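Local atomic coordinates of uncharacterized protein (Streptomyces malaysiense, PDB entry 6ZYL), a protein that catalyses the beta-hydroxylation of thioholgamide as a non-heme monooxygenase, probably using iron and 2-oxoglutarate like other members of the phytanoyl-CoA dioxygenase family. Residues H128-V132 with G170-H174; L134-Q140 with H212-M216. All coordinates share one frame; numbering follows the deposited sequence.

Contact 1: residues H128-V132 with G170-H174; sequences HQDAV and GALPH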
loop_
_atom_site.group_PDB
_atom_site.type_symbol
_atom_site.label_atom_id
_atom_site.label_comp_id
_atom_site.label_asym_id
_atom_site.label_seq_id
_atom_site.Cartn_x
_atom_site.Cartn_y
_atom_site.Cartn_z
ATOM N N HIS A 128 -9.342 -10.161 -5.686
ATOM C CA HIS A 128 -9.170 -10.331 -4.249
ATOM C C HIS A 128 -9.170 -8.960 -3.592
ATOM O O HIS A 128 -9.073 -7.927 -4.260
ATOM C CB HIS A 128 -7.879 -11.085 -3.929
ATOM C CG HIS A 128 -6.639 -10.283 -4.178
ATOM N ND1 HIS A 128 -6.149 -10.043 -5.444
ATOM C CD2 HIS A 128 -5.794 -9.658 -3.324
ATOM C CE1 HIS A 128 -5.052 -9.311 -5.358
ATOM N NE2 HIS A 128 -4.817 -9.062 -4.082
ATOM N N GLN A 129 -9.282 -8.966 -2.265
ATOM C CA GLN A 129 -9.303 -7.755 -1.460
ATOM C C GLN A 129 -8.072 -7.708 -0.565
ATOM O O GLN A 129 -7.616 -8.742 -0.065
ATOM C CB GLN A 129 -10.567 -7.687 -0.595
ATOM C CG GLN A 129 -11.873 -7.761 -1.371
ATOM C CD GLN A 129 -13.060 -8.090 -0.480
ATOM O OE1 GLN A 129 -13.059 -9.093 0.231
ATOM N NE2 GLN A 129 -14.079 -7.242 -0.513
ATOM N N ASP A 130 -7.542 -6.500 -0.356
ATOM C CA ASP A 130 -6.355 -6.353 0.477
ATOM C C ASP A 130 -6.629 -6.725 1.930
ATOM O O ASP A 130 -5.722 -7.185 2.633
ATOM C CB ASP A 130 -5.836 -4.913 0.416
ATOM C CG ASP A 130 -5.390 -4.501 -0.975
ATOM O OD1 ASP A 130 -4.938 -5.372 -1.748
ATOM O OD2 ASP A 130 -5.488 -3.297 -1.291
ATOM N N ALA A 131 -7.865 -6.536 2.396
ATOM C CA ALA A 131 -8.151 -6.616 3.823
ATOM C C ALA A 131 -8.051 -8.030 4.380
ATOM O O ALA A 131 -7.979 -8.189 5.602
ATOM C CB ALA A 131 -9.550 -6.061 4.103
ATOM N N VAL A 132 -8.017 -9.050 3.519
ATOM C CA VAL A 132 -8.273 -10.421 3.967
ATOM C C VAL A 132 -7.345 -10.807 5.113
ATOM O O VAL A 132 -7.785 -11.358 6.130
ATOM C CB VAL A 132 -8.144 -11.402 2.788
ATOM C CG1 VAL A 132 -8.312 -12.835 3.276
ATOM C CG2 VAL A 132 -9.166 -11.072 1.710
ATOM N N GLY A 170 -17.596 -4.933 3.056
ATOM C CA GLY A 170 -16.362 -5.292 3.722
ATOM C C GLY A 170 -15.701 -6.501 3.076
ATOM O O GLY A 170 -16.008 -6.892 1.947
ATOM N N ALA A 171 -14.770 -7.095 3.820
ATOM C CA ALA A 171 -14.067 -8.274 3.330
ATOM C C ALA A 171 -15.054 -9.410 3.101
ATOM O O ALA A 171 -16.012 -9.583 3.856
ATOM C CB ALA A 171 -12.989 -8.701 4.326
ATOM N N LEU A 172 -14.824 -10.180 2.067
ATOM C CA LEU A 172 -15.670 -11.296 1.697
ATOM C C LEU A 172 -14.875 -12.567 1.689
ATOM O O LEU A 172 -13.675 -12.521 1.688
ATOM C CB LEU A 172 -16.283 -11.076 0.330
ATOM C CG LEU A 172 -17.077 -9.805 0.270
ATOM C CD1 LEU A 172 -17.584 -9.521 -1.110
ATOM C CD2 LEU A 172 -18.201 -9.817 1.268
ATOM N N PRO A 173 -15.551 -13.729 1.671
ATOM C CA PRO A 173 -14.758 -14.950 1.709
ATOM C C PRO A 173 -13.878 -15.135 0.490
ATOM O O PRO A 173 -14.221 -14.739 -0.592
ATOM C CB PRO A 173 -15.801 -16.049 1.735
ATOM C CG PRO A 173 -17.060 -15.398 2.126
ATOM C CD PRO A 173 -16.977 -14.045 1.538
ATOM N N HIS A 174 -12.718 -15.718 0.699
ATOM C CA HIS A 174 -11.783 -15.929 -0.354
ATOM C C HIS A 174 -11.392 -17.392 -0.360
ATOM O O HIS A 174 -11.023 -17.934 -1.377
ATOM C CB HIS A 174 -10.545 -15.063 -0.120
ATOM C CG HIS A 174 -10.674 -13.636 -0.568
ATOM N ND1 HIS A 174 -11.536 -12.736 0.004
ATOM C CD2 HIS A 174 -9.979 -12.942 -1.489
ATOM C CE1 HIS A 174 -11.400 -11.572 -0.577
ATOM N NE2 HIS A 174 -10.459 -11.669 -1.481
#

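Contact 2: residues L134-Q140 with H212-M216; sequences LGLDGYQ and HHLAM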
loop_
_atom_site.group_PDB
_atom_site.type_symbol
_atom_site.label_atom_id
_atom_site.label_comp_id
_atom_site.label_asym_id
_atom_site.label_seq_id
_atom_site.Cartn_x
_atom_site.Cartn_y
_atom_site.Cartn_z
ATOM N N LEU A 134 -5.003 -8.714 6.745
ATOM C CA LEU A 134 -4.418 -7.623 7.515
ATOM C C LEU A 134 -4.827 -7.652 8.982
ATOM O O LEU A 134 -4.151 -7.032 9.811
ATOM C CB LEU A 134 -4.809 -6.280 6.902
ATOM C CG LEU A 134 -4.516 -6.140 5.409
ATOM C CD1 LEU A 134 -4.813 -4.719 4.948
ATOM C CD2 LEU A 134 -3.076 -6.514 5.094
ATOM N N GLY A 135 -5.905 -8.351 9.322
ATOM C CA GLY A 135 -6.345 -8.426 10.700
ATOM C C GLY A 135 -6.688 -7.076 11.293
ATOM O O GLY A 135 -6.258 -6.745 12.403
ATOM N N LEU A 136 -7.465 -6.285 10.560
ATOM C CA LEU A 136 -7.850 -4.947 10.981
ATOM C C LEU A 136 -9.359 -4.881 11.168
ATOM O O LEU A 136 -10.116 -5.526 10.437
ATOM C CB LEU A 136 -7.397 -3.902 9.957
ATOM C CG LEU A 136 -5.883 -3.727 9.817
ATOM C CD1 LEU A 136 -5.557 -2.732 8.713
ATOM C CD2 LEU A 136 -5.260 -3.291 11.137
ATOM N N ASP A 137 -9.783 -4.099 12.158
ATOM C CA ASP A 137 -11.190 -3.882 12.472
ATOM C C ASP A 137 -11.437 -2.382 12.432
ATOM O O ASP A 137 -10.865 -1.636 13.232
ATOM C CB ASP A 137 -11.534 -4.463 13.845
ATOM C CG ASP A 137 -12.997 -4.279 14.219
ATOM O OD1 ASP A 137 -13.816 -3.903 13.350
ATOM O OD2 ASP A 137 -13.327 -4.524 15.398
ATOM N N GLY A 138 -12.261 -1.941 11.483
ATOM C CA GLY A 138 -12.524 -0.530 11.285
ATOM C C GLY A 138 -11.993 0.039 9.991
ATOM O O GLY A 138 -12.135 1.247 9.763
ATOM N N TYR A 139 -11.372 -0.780 9.141
ATOM C CA TYR A 139 -10.998 -0.328 7.808
ATOM C C TYR A 139 -12.217 0.054 6.983
ATOM O O TYR A 139 -12.083 0.775 5.987
ATOM C CB TYR A 139 -10.218 -1.427 7.087
ATOM C CG TYR A 139 -11.040 -2.678 6.854
ATOM C CD1 TYR A 139 -11.856 -2.800 5.737
ATOM C CD2 TYR A 139 -11.012 -3.729 7.761
ATOM C CE1 TYR A 139 -12.615 -3.934 5.527
ATOM C CE2 TYR A 139 -11.766 -4.870 7.558
ATOM C CZ TYR A 139 -12.566 -4.966 6.439
ATOM O OH TYR A 139 -13.320 -6.097 6.229
ATOM N N GLN A 140 -13.399 -0.429 7.368
ATOM C CA GLN A 140 -14.603 -0.171 6.589
ATOM C C GLN A 140 -14.836 1.323 6.414
ATOM O O GLN A 140 -15.221 1.775 5.330
ATOM C CB GLN A 140 -15.799 -0.839 7.265
ATOM C CG GLN A 140 -15.730 -2.365 7.269
ATOM C CD GLN A 140 -14.935 -2.930 8.440
ATOM O OE1 GLN A 140 -14.151 -2.228 9.077
ATOM N NE2 GLN A 140 -15.131 -4.213 8.718
ATOM N N HIS A 212 -7.800 3.388 -2.831
ATOM C CA HIS A 212 -8.900 2.438 -2.829
ATOM C C HIS A 212 -9.141 1.882 -1.432
ATOM O O HIS A 212 -8.252 1.871 -0.575
ATOM C CB HIS A 212 -8.664 1.291 -3.849
ATOM C CG HIS A 212 -7.504 0.396 -3.532
ATOM N ND1 HIS A 212 -6.344 0.391 -4.277
ATOM C CD2 HIS A 212 -7.349 -0.562 -2.588
ATOM C CE1 HIS A 212 -5.513 -0.513 -3.788
ATOM N NE2 HIS A 212 -6.098 -1.103 -2.761
ATOM N N HIS A 213 -10.390 1.471 -1.221
ATOM C CA HIS A 213 -10.823 0.819 0.005
ATOM C C HIS A 213 -10.141 -0.535 0.144
ATOM O O HIS A 213 -9.904 -1.232 -0.845
ATOM C CB HIS A 213 -12.347 0.659 -0.042
ATOM C CG HIS A 213 -12.993 0.439 1.288
ATOM N ND1 HIS A 213 -13.126 -0.811 1.848
ATOM C CD2 HIS A 213 -13.590 1.301 2.147
ATOM C CE1 HIS A 213 -13.749 -0.710 3.008
ATOM N NE2 HIS A 213 -14.042 0.562 3.212
ATOM N N LEU A 214 -9.812 -0.906 1.383
ATOM C CA LEU A 214 -9.156 -2.188 1.607
ATOM C C LEU A 214 -10.064 -3.373 1.298
ATOM O O LEU A 214 -9.568 -4.503 1.213
ATOM C CB LEU A 214 -8.653 -2.282 3.047
ATOM C CG LEU A 214 -7.511 -1.330 3.413
ATOM C CD1 LEU A 214 -7.098 -1.529 4.869
ATOM C CD2 LEU A 214 -6.314 -1.512 2.492
ATOM N N ALA A 215 -11.367 -3.146 1.134
ATOM C CA ALA A 215 -12.298 -4.173 0.687
ATOM C C ALA A 215 -12.586 -4.079 -0.807
ATOM O O ALA A 215 -13.447 -4.806 -1.315
ATOM C CB ALA A 215 -13.605 -4.084 1.478
ATOM N N MET A 216 -11.899 -3.188 -1.520
ATOM C CA MET A 216 -12.036 -3.110 -2.966
ATOM C C MET A 216 -11.470 -4.378 -3.593
ATOM O O MET A 216 -10.309 -4.730 -3.360
ATOM C CB MET A 216 -11.312 -1.876 -3.502
ATOM C CG MET A 216 -11.121 -1.857 -5.013
ATOM S SD MET A 216 -12.655 -1.988 -5.949
ATOM C CE MET A 216 -13.661 -0.747 -5.136
HETATM O O HOH W 1 -10.533 0.654 3.711
#

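Contact 1: residues H128-V132 with G170-H174
Gln129 and His174 carry most of the polar chemistry. The Gln129 amide reads the loop backbone: its OE1 takes the N-H of Leu172 at 2.8 Å, in the carbonyl plane and on a lone pair, while NE2 gives a hydrogen to Gly170 O at 3.1 Å, from well above that carbonyl's plane. NE2 also bonds to Ala215 O, so both ends of the amide are used and its flip is fixed. The imidazole of His174 is likewise gripped at both nitrogens. Its ND1 donates to Leu172 O, 2.7 Å away and nearly in the ring plane, leaving NE2 to accept the backbone N-H of Gln129 at 3.1 Å.

Apolar packing is lighter. Val132 CG2 sits over one face of the His174 ring, 3.3 Å from its centroid, a CH-pi contact; chi1 of 176° turns CG1 anti to the backbone N and leaves CG2 for the ring. Ala131 CB meets Ala171 CB at 4.3 Å.

Gln129 is the middle residue of a His128-Gln129-Asp130 sequence matching the HxD iron-binding motif of this family. With ND1 donating and NE2 accepting, His174 is probably neutral, with its proton on ND1, and ties the loop to the middle of that motif.

Contact 2: residues L134-Q140 with H212-M216
Leu214 is the main bump of this contact, and the hollow that takes it is built from Leu134, Leu136 and Tyr139. Its CD1 reaches furthest in, 3.8 Å from Tyr139 CB and 3.9 Å from Leu134 CD1, with Leu136 CD1 a little more distant at 4.3 Å. The Leu134 and Leu214 side chains cross at about a right angle and meet through one methyl each, CD1 on CD1. Trp110 of strand 107-117 lies against both Leu134 and Leu136 and continues the apolar wall.

Beside Leu214 stands the Tyr139 ring. With chi1 at 63°, its CG is held between the backbone N and the carbonyl carbon; the ring rises past Leu214, the side-chain amide carbon of Gln140 lying over the centre of one face. His213 CE1 and Ala215 CB come up to its edge, the latter 4.2 Å from Tyr139 CE1. Its hydroxyl reaches Ala171 N.

Residues His213 to Met216 form a type I beta turn joining strands 209-212 and 217-220, which belong to different sheets of what is, as in its relatives, a double-stranded beta-helix core. The turn thus bridges the two sheets and presents Leu214 to the 134-140 segment.

Along the same ring edge, His213 reaches the start of helix 139-142. CG anti to the backbone N (chi1 -160°) sends its imidazole to the Gln140 carbonyl, where NE2 donates to O at 2.7 Å, almost straight at 172° and in the ring plane, though from well above the carbonyl plane. ND1 accepts the N-H of Ala215, which fixes the ring's rotation. A water over the face of this imidazole joins Leu214 N, 2.9 Å away, to Tyr139 O at 2.8 Å.

Contact 2 is buried, whereas contact 1 is only partly so and ends at His174, next to residues that are not modelled. The two differ accordingly: leucine and tyrosine packing dominates contact 2, hydrogen bonds to a loop backbone dominate contact 1. Their centres lie 8 Å apart, one polar side chain of each bonds to the backbone of the other, and Gly170 packs on Ala215. Asp130, the residue after strand 128-129, points away from the 170-174 loop and bonds to His212 and His218. His128, Asp130 and His218 are consistent with the family's iron-binding triad, here without metal; contact 1 includes two of them, and contact 2 includes His212.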